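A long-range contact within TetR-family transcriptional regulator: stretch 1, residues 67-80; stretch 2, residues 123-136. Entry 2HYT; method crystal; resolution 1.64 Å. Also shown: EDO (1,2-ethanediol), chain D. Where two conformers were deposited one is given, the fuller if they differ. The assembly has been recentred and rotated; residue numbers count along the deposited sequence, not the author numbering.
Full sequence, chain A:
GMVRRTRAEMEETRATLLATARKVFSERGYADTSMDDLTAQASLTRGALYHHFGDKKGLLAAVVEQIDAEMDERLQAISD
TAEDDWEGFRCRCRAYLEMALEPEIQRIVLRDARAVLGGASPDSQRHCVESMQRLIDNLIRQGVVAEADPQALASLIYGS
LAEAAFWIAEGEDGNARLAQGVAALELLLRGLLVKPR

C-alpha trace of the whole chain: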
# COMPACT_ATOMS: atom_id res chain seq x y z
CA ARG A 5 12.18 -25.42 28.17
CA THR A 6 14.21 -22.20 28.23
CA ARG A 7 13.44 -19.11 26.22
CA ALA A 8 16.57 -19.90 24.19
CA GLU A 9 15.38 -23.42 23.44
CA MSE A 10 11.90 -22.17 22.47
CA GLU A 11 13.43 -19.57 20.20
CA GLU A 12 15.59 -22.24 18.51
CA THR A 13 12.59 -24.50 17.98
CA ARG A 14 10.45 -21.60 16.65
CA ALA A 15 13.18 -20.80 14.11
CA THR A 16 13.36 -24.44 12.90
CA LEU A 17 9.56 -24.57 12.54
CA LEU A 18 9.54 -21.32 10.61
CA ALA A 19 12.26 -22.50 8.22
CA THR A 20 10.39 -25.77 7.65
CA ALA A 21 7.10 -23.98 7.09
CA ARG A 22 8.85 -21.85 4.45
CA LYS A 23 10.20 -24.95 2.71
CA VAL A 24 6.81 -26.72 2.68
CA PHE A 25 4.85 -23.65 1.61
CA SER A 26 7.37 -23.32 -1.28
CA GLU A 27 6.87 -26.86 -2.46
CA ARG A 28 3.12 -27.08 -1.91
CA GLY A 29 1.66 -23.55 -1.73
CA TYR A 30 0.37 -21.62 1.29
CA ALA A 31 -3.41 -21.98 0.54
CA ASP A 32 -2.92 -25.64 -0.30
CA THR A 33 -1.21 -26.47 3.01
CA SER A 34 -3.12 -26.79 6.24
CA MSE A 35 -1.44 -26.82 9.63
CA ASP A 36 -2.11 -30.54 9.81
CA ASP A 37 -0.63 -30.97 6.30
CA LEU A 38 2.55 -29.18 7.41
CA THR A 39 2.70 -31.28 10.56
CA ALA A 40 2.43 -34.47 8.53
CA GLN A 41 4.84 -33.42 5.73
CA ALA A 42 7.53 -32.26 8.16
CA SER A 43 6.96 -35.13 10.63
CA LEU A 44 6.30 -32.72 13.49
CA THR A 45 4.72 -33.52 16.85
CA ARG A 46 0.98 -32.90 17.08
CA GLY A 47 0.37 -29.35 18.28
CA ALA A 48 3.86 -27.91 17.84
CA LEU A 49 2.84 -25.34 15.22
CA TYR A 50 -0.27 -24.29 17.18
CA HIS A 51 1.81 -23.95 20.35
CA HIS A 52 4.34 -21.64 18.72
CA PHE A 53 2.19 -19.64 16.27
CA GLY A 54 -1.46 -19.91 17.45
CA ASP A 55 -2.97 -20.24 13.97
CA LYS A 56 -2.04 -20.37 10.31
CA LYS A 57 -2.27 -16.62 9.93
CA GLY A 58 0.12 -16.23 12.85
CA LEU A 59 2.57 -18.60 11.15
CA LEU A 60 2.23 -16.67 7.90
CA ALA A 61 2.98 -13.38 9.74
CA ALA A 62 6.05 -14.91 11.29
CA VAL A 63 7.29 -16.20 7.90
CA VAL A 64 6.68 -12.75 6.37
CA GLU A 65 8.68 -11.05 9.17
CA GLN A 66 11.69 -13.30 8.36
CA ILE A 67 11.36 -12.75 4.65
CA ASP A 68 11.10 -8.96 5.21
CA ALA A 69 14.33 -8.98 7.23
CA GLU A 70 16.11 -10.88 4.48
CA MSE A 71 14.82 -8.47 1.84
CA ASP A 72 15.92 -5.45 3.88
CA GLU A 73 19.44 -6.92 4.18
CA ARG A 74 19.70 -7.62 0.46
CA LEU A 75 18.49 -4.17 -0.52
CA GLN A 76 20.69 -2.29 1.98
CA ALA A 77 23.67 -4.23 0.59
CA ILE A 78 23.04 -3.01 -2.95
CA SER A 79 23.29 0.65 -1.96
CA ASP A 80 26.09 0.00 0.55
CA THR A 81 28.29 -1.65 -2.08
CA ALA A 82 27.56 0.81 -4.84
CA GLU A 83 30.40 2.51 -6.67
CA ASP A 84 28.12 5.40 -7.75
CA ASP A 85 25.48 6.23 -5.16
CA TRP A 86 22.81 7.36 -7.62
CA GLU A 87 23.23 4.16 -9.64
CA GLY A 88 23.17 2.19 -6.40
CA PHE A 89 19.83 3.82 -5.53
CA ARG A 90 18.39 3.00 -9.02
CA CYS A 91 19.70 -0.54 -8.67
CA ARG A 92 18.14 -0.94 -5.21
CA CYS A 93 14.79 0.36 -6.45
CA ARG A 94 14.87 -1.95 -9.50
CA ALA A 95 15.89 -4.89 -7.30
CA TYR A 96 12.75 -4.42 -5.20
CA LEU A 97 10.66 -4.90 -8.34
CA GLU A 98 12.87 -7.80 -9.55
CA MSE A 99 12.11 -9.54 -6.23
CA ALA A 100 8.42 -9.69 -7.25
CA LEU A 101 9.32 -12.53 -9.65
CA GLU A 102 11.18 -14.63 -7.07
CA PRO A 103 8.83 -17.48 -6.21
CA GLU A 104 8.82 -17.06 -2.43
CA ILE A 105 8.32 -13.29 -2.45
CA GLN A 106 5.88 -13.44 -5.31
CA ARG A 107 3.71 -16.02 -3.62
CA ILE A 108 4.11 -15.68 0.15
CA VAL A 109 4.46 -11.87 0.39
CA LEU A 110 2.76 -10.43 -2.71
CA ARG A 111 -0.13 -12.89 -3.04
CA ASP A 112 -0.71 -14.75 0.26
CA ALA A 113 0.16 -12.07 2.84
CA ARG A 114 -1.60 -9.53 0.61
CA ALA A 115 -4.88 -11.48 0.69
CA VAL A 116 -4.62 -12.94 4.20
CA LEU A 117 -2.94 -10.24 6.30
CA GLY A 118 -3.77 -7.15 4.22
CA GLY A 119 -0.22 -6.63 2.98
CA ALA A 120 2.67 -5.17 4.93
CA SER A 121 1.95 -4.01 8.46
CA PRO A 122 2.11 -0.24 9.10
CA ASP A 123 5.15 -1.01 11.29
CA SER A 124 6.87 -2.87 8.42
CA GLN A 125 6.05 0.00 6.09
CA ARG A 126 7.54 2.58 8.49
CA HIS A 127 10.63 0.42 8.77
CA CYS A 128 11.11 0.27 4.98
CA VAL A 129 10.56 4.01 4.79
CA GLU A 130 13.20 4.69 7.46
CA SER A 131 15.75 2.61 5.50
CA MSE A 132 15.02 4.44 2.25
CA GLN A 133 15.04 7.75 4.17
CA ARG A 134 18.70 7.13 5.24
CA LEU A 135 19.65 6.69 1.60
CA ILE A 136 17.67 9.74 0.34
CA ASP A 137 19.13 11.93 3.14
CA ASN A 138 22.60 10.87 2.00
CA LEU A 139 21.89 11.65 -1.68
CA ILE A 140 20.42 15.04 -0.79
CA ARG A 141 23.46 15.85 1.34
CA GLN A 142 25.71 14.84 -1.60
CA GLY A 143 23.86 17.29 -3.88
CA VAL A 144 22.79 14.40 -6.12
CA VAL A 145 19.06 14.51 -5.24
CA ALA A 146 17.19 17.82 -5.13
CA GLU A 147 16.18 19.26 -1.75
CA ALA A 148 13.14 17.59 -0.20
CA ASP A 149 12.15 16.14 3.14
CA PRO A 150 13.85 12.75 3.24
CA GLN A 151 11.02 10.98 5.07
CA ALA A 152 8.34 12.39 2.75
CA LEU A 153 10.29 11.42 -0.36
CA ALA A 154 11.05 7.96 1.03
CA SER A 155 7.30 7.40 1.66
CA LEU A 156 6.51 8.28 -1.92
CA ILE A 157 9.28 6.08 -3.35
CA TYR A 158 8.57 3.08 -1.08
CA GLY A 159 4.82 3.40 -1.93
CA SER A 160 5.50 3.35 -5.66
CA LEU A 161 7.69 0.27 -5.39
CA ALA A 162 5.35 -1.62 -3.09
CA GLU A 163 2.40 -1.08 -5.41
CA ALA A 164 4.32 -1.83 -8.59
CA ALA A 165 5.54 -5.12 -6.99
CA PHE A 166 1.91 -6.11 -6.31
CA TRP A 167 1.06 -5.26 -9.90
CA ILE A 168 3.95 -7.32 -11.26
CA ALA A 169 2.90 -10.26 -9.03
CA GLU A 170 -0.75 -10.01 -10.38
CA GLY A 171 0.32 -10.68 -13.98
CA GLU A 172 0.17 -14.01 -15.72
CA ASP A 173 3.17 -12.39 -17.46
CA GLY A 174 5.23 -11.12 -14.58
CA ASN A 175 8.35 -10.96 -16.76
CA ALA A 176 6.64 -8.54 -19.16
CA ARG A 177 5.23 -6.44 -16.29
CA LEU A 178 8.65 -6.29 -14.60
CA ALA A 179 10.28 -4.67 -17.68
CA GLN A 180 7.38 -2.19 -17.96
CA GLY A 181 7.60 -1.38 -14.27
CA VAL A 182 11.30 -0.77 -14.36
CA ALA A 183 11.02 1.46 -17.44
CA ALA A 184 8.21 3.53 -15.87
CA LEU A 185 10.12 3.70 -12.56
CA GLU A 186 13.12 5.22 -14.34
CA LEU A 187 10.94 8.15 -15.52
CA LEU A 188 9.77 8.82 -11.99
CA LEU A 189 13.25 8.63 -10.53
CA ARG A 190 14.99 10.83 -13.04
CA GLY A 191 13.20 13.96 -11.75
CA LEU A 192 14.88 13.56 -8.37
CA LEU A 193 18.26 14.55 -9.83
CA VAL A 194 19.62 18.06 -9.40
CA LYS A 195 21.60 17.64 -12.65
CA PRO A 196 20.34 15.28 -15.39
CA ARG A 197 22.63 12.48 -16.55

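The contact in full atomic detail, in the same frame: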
# COMPACT_ATOMS: atom_id res chain seq x y z
N ILE A 67 11.15 -13.13 6.02
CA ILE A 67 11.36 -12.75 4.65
C ILE A 67 11.66 -11.25 4.54
O ILE A 67 12.60 -10.87 3.83
CB ILE A 67 10.18 -13.12 3.75
CG1 ILE A 67 10.02 -14.64 3.69
CG2 ILE A 67 10.39 -12.60 2.35
CD1 ILE A 67 8.73 -15.14 2.93
N ASP A 68 10.91 -10.42 5.23
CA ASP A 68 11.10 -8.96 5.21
C ASP A 68 12.53 -8.60 5.64
O ASP A 68 13.18 -7.75 5.01
CB ASP A 68 10.13 -8.29 6.18
CG ASP A 68 8.71 -8.17 5.62
OD1 ASP A 68 8.46 -8.48 4.44
OD2 ASP A 68 7.84 -7.76 6.42
N ALA A 69 12.98 -9.22 6.72
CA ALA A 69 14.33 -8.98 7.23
C ALA A 69 15.40 -9.33 6.22
O ALA A 69 16.37 -8.59 6.06
CB ALA A 69 14.57 -9.70 8.58
N GLU A 70 15.21 -10.45 5.54
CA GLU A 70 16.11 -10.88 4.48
C GLU A 70 16.11 -9.90 3.32
O GLU A 70 17.17 -9.58 2.80
CB GLU A 70 15.73 -12.27 4.01
CG GLU A 70 16.04 -13.30 5.14
CD GLU A 70 15.57 -14.71 4.84
OE1 GLU A 70 15.24 -15.00 3.68
OE2 GLU A 70 15.48 -15.53 5.79
N MSE A 71 14.93 -9.46 2.93
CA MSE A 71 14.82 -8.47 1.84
C MSE A 71 15.56 -7.18 2.22
O MSE A 71 16.32 -6.64 1.41
CB MSE A 71 13.35 -8.20 1.53
CG MSE A 71 12.70 -9.36 0.87
SE MSE A 71 10.81 -9.00 0.49
CE MSE A 71 11.06 -7.43 -0.66
N ASP A 72 15.33 -6.71 3.44
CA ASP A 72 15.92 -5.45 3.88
C ASP A 72 17.44 -5.56 3.78
O ASP A 72 18.10 -4.63 3.29
CB ASP A 72 15.46 -5.06 5.29
CG ASP A 72 15.86 -3.62 5.67
OD1 ASP A 72 17.05 -3.39 5.97
OD2 ASP A 72 14.99 -2.72 5.70
N GLU A 73 17.99 -6.70 4.21
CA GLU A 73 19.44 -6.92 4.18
C GLU A 73 19.98 -6.88 2.76
O GLU A 73 21.01 -6.25 2.49
CB GLU A 73 19.76 -8.29 4.81
CG GLU A 73 21.22 -8.60 4.88
CD GLU A 73 21.51 -9.81 5.76
OE1 GLU A 73 20.77 -10.02 6.75
OE2 GLU A 73 22.50 -10.53 5.48
N ARG A 74 19.27 -7.53 1.85
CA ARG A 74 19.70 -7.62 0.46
C ARG A 74 19.71 -6.23 -0.22
O ARG A 74 20.63 -5.83 -0.96
CB ARG A 74 18.79 -8.57 -0.31
CG ARG A 74 19.03 -10.03 0.02
CD ARG A 74 17.97 -10.91 -0.68
NE ARG A 74 18.01 -10.78 -2.13
CZ ARG A 74 17.11 -11.31 -2.96
NH1 ARG A 74 16.09 -12.00 -2.51
NH2 ARG A 74 17.23 -11.10 -4.25
N LEU A 75 18.67 -5.47 0.06
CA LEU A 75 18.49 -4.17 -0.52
C LEU A 75 19.50 -3.15 0.04
O LEU A 75 20.07 -2.36 -0.72
CB LEU A 75 17.06 -3.69 -0.32
CG LEU A 75 16.04 -4.49 -1.11
CD1 LEU A 75 14.68 -4.24 -0.47
CD2 LEU A 75 16.07 -4.18 -2.61
N GLN A 76 19.70 -3.17 1.36
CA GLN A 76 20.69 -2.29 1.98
C GLN A 76 22.07 -2.59 1.40
O GLN A 76 22.85 -1.65 1.15
CB GLN A 76 20.68 -2.50 3.48
CG GLN A 76 21.70 -1.61 4.24
CD GLN A 76 21.33 -0.15 4.19
OE1 GLN A 76 20.18 0.23 4.49
NE2 GLN A 76 22.30 0.69 3.86
N ALA A 77 22.38 -3.86 1.16
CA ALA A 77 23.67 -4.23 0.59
C ALA A 77 23.93 -3.69 -0.81
O ALA A 77 25.07 -3.40 -1.18
CB ALA A 77 23.86 -5.71 0.60
N ILE A 78 22.89 -3.58 -1.63
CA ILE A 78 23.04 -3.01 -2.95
C ILE A 78 23.51 -1.57 -2.83
O ILE A 78 24.46 -1.15 -3.53
CB ILE A 78 21.72 -3.10 -3.75
CG1 ILE A 78 21.39 -4.54 -4.10
CG2 ILE A 78 21.79 -2.18 -5.00
CD1 ILE A 78 19.97 -4.76 -4.68
N SER A 79 22.88 -0.77 -1.98
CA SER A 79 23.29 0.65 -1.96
C SER A 79 24.58 0.84 -1.17
O SER A 79 25.39 1.75 -1.45
CB SER A 79 22.16 1.58 -1.49
OG SER A 79 21.52 1.07 -0.36
N ASP A 80 24.85 -0.06 -0.23
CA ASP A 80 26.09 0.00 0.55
C ASP A 80 27.32 -0.27 -0.33
O ASP A 80 28.37 0.33 -0.13
CB ASP A 80 26.08 -1.00 1.68
CG ASP A 80 25.29 -0.53 2.89
OD1 ASP A 80 24.90 0.65 2.95
OD2 ASP A 80 25.14 -1.37 3.79
N ASP A 123 3.81 -1.01 10.70
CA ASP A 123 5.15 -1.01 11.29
C ASP A 123 6.21 -1.36 10.25
O ASP A 123 7.28 -0.72 10.20
CB ASP A 123 5.26 -2.00 12.44
CG ASP A 123 4.72 -1.47 13.75
OD1 ASP A 123 4.39 -0.26 13.89
OD2 ASP A 123 4.66 -2.32 14.68
N SER A 124 5.94 -2.42 9.47
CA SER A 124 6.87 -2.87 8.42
C SER A 124 7.08 -1.78 7.38
O SER A 124 8.20 -1.55 6.90
CB SER A 124 6.35 -4.13 7.73
OG SER A 124 7.22 -4.50 6.67
N GLN A 125 6.00 -1.11 7.02
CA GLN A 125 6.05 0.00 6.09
C GLN A 125 6.94 1.14 6.64
O GLN A 125 7.83 1.66 5.93
CB GLN A 125 4.66 0.53 5.85
CG GLN A 125 3.76 -0.47 5.12
CD GLN A 125 2.35 0.05 4.99
OE1 GLN A 125 2.14 1.17 4.59
NE2 GLN A 125 1.39 -0.76 5.33
N ARG A 126 6.75 1.50 7.91
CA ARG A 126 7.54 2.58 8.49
C ARG A 126 9.00 2.18 8.52
O ARG A 126 9.88 3.01 8.29
CB ARG A 126 7.01 2.91 9.89
CG ARG A 126 5.70 3.72 9.80
CD ARG A 126 5.18 4.26 11.12
NE ARG A 126 4.64 3.20 11.97
CZ ARG A 126 3.35 2.86 12.03
NH1 ARG A 126 2.44 3.47 11.29
NH2 ARG A 126 2.98 1.87 12.83
N HIS A 127 9.27 0.91 8.80
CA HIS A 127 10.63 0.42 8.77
C HIS A 127 11.32 0.55 7.38
O HIS A 127 12.46 0.97 7.26
CB HIS A 127 10.64 -1.04 9.23
CG HIS A 127 11.99 -1.54 9.58
ND1 HIS A 127 12.71 -2.38 8.76
CD2 HIS A 127 12.76 -1.31 10.67
CE1 HIS A 127 13.87 -2.65 9.33
NE2 HIS A 127 13.93 -2.02 10.49
N CYS A 128 10.60 0.19 6.33
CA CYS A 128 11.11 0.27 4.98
C CYS A 128 11.35 1.74 4.65
O CYS A 128 12.34 2.10 3.97
CB CYS A 128 10.10 -0.31 3.98
SG CYS A 128 9.87 -2.07 4.04
N VAL A 129 10.41 2.58 5.07
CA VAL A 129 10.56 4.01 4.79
C VAL A 129 11.80 4.58 5.49
O VAL A 129 12.51 5.38 4.90
CB VAL A 129 9.28 4.77 5.15
CG1 VAL A 129 9.50 6.27 5.17
CG2 VAL A 129 8.14 4.35 4.17
N GLU A 130 12.04 4.19 6.74
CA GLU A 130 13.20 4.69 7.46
C GLU A 130 14.51 4.29 6.76
O GLU A 130 15.43 5.09 6.69
CB GLU A 130 13.16 4.21 8.91
CG GLU A 130 12.08 4.93 9.68
CD GLU A 130 11.69 4.28 10.99
OE1 GLU A 130 12.26 3.21 11.32
OE2 GLU A 130 10.80 4.84 11.68
N SER A 131 14.56 3.08 6.22
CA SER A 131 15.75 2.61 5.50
C SER A 131 15.94 3.45 4.24
O SER A 131 17.03 3.95 3.97
CB SER A 131 15.63 1.16 5.13
OG SER A 131 16.78 0.71 4.45
N MSE A 132 14.90 3.62 3.45
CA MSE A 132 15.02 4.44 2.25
C MSE A 132 15.33 5.89 2.60
O MSE A 132 16.08 6.56 1.88
CB MSE A 132 13.74 4.33 1.42
CG MSE A 132 13.73 5.23 0.22
SE MSE A 132 15.12 4.78 -1.03
CE MSE A 132 14.57 2.99 -1.69
N GLN A 133 14.77 6.39 3.69
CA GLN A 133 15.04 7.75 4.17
C GLN A 133 16.55 7.98 4.38
O GLN A 133 17.07 9.03 4.00
CB GLN A 133 14.29 8.02 5.48
CG GLN A 133 14.52 9.39 6.04
CD GLN A 133 13.80 9.57 7.35
OE1 GLN A 133 12.90 8.77 7.67
NE2 GLN A 133 14.17 10.59 8.10
N ARG A 134 17.24 7.02 4.99
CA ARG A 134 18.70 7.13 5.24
C ARG A 134 19.42 7.35 3.91
O ARG A 134 20.30 8.22 3.77
CB ARG A 134 19.27 5.87 5.89
CG ARG A 134 18.94 5.70 7.36
CD ARG A 134 19.67 4.50 7.95
NE ARG A 134 18.99 3.24 7.63
CZ ARG A 134 19.59 2.06 7.45
NH1 ARG A 134 20.90 1.92 7.54
NH2 ARG A 134 18.85 1.00 7.18
N LEU A 135 19.04 6.56 2.92
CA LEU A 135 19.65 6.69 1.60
C LEU A 135 19.34 8.06 0.92
O LEU A 135 20.20 8.71 0.37
CB LEU A 135 19.21 5.50 0.74
CG LEU A 135 19.76 5.48 -0.69
CD1 LEU A 135 21.27 5.55 -0.73
CD2 LEU A 135 19.25 4.20 -1.42
N ILE A 136 18.06 8.44 0.89
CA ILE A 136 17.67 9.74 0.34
C ILE A 136 18.38 10.90 1.02
O ILE A 136 18.84 11.80 0.34
CB ILE A 136 16.13 9.89 0.39
CG1 ILE A 136 15.53 8.87 -0.54
CG2 ILE A 136 15.72 11.30 0.04
CD1 ILE A 136 15.85 9.12 -2.02
C1 EDO D . 14.08 -13.36 0.92
O1 EDO D . 15.30 -12.86 0.36
C2 EDO D . 13.92 -14.80 0.40
O2 EDO D . 12.69 -14.97 -0.28
O HOH W 1 5.65 -6.86 5.89
O HOH W 2 18.18 -1.09 5.96
O HOH W 3 19.36 2.61 3.61

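Two helical segments run side by side, nearly parallel (5°), with axes 11.4 Å apart at closest approach; waters sit between the polar side chains of the two helices, and 310 Å² is buried, both sides summed. Asp68, the first contact residue of stretch 1, points its CA-to-CB bond toward the second helix. Its OD2 lies 3.3 Å from Ser124 OG, and water 1 bridges the two atoms, donating to Asp68 OD2 at 2.4 Å and lying 2.9 Å from Ser124 OG. One turn on, Asp72, in a t rotamer, has Asp72 OD2 3.8 Å from His127 CE1 and 4.0 Å from Ser131 CB, while water 2 lies 2.6 Å from Asp72 OD1, 2.8 Å from Gln76 OE1 and 2.7 Å from Ser131 OG. Gln76 starts out sideways, but its end reaches across. There water 3 donates to Gln76 OE1 and to Ser131 O, each at 2.7 Å, so solvent ties the helices together around Ser131. Arg134 NH2 comes within 3.1 Å of Gln76 OE1, but the angle is too poor for a hydrogen bond. Gln76 NE2 turns back to its own helix, donating to Asp80 OD1 at 2.8 Å. Beyond this polar stretch, Ser79 CB packs 3.9 Å from Leu135 CD2, a purely van der Waals contact.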